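Local coordinates for protein AmbC (Sorangium cellulosum, PDB 5O15) that acts in ambruticin biosynthesis, where this polyketide synthase domain carries out both dehydration and heterocycle-forming cyclisation, at residues A[151-154]-A[155-159]. Sequence-based numbering, arbitrary orientation.
Sequences AWPP and AGAEP
Pro153 and Ala157 meet across a type II beta turn, Pro154 to Ala157, that leads into strand 158-160 at one end of the double hotdog fold. From CB to its tip, the Pro153 ring runs alongside the Ala157 methyl: its CB lies 3.8 Å from Ala157 CB, and CG follows at 3.9 Å from the same Ala157 CB. Its CD, next to the ring nitrogen, curves away from that methyl. The peptide bond between Trp152 and Pro153 is cis and bends the chain just ahead of the turn. At the third turn position Gly156 has phi 82° and psi 6°, the positive-phi conformation of a type II turn, which glycine readily adopts. The turn's own bond, Ala157 N to Pro154 O, is weak: 3.3 Å long and bent to 133°. Ala157 and Pro153 both also rest on Trp184 of strand 180-186, while Trp152 turns its ring to that same tryptophan and donates from NE1 to Asp193. A water backs up the weak bond at this surface turn: it accepts from Ala157 N at 3.3 Å and donates to Pro154 O at 2.8 Å.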
# COMPACT_ATOMS: atom_id res chain seq x y z
N ALA A 151 -0.93 -26.81 7.22
CA ALA A 151 -2.28 -26.76 6.69
C ALA A 151 -2.58 -25.37 6.18
O ALA A 151 -2.32 -24.37 6.86
CB ALA A 151 -3.28 -27.12 7.77
N TRP A 152 -3.13 -25.31 4.97
CA TRP A 152 -3.47 -24.03 4.38
C TRP A 152 -4.79 -24.21 3.66
O TRP A 152 -4.88 -25.04 2.75
CB TRP A 152 -2.40 -23.56 3.41
CG TRP A 152 -2.75 -22.22 2.84
CD1 TRP A 152 -3.25 -21.98 1.60
CD2 TRP A 152 -2.69 -20.96 3.50
NE1 TRP A 152 -3.46 -20.65 1.42
CE2 TRP A 152 -3.12 -19.99 2.57
CE3 TRP A 152 -2.29 -20.56 4.77
CZ2 TRP A 152 -3.16 -18.63 2.89
CZ3 TRP A 152 -2.32 -19.22 5.08
CH2 TRP A 152 -2.75 -18.26 4.13
N PRO A 153 -5.84 -23.46 4.01
CA PRO A 153 -5.85 -22.45 5.07
C PRO A 153 -5.72 -23.11 6.44
O PRO A 153 -5.83 -24.33 6.57
CB PRO A 153 -7.22 -21.80 4.91
CG PRO A 153 -8.06 -22.88 4.39
CD PRO A 153 -7.18 -23.61 3.41
N PRO A 154 -5.47 -22.31 7.47
CA PRO A 154 -5.44 -22.86 8.83
C PRO A 154 -6.74 -23.59 9.16
O PRO A 154 -7.81 -23.29 8.61
CB PRO A 154 -5.24 -21.63 9.72
CG PRO A 154 -4.57 -20.64 8.82
CD PRO A 154 -5.20 -20.86 7.47
N ALA A 155 -6.65 -24.56 10.07
CA ALA A 155 -7.81 -25.35 10.47
C ALA A 155 -8.95 -24.46 10.95
O ALA A 155 -8.74 -23.45 11.62
CB ALA A 155 -7.43 -26.36 11.55
N GLY A 156 -10.18 -24.87 10.64
CA GLY A 156 -11.36 -24.16 11.06
C GLY A 156 -11.72 -22.98 10.19
O GLY A 156 -12.64 -22.23 10.55
N ALA A 157 -11.03 -22.77 9.08
CA ALA A 157 -11.28 -21.61 8.26
C ALA A 157 -12.56 -21.75 7.46
O ALA A 157 -12.95 -22.85 7.05
CB ALA A 157 -10.09 -21.42 7.32
N GLU A 158 -13.24 -20.64 7.27
CA GLU A 158 -14.38 -20.60 6.38
C GLU A 158 -14.00 -19.86 5.12
O GLU A 158 -13.29 -18.85 5.20
CB GLU A 158 -15.56 -19.88 7.04
CG GLU A 158 -16.31 -20.73 8.03
CD GLU A 158 -17.12 -21.83 7.34
OE1 GLU A 158 -17.47 -21.64 6.15
OE2 GLU A 158 -17.40 -22.87 7.96
N PRO A 159 -14.39 -20.32 3.94
CA PRO A 159 -14.01 -19.62 2.71
C PRO A 159 -14.61 -18.23 2.62
O PRO A 159 -15.75 -18.00 3.03
CB PRO A 159 -14.55 -20.53 1.60
CG PRO A 159 -14.83 -21.77 2.24
CD PRO A 159 -15.13 -21.56 3.66
O HOH W 1 -9.52 -25.09 7.30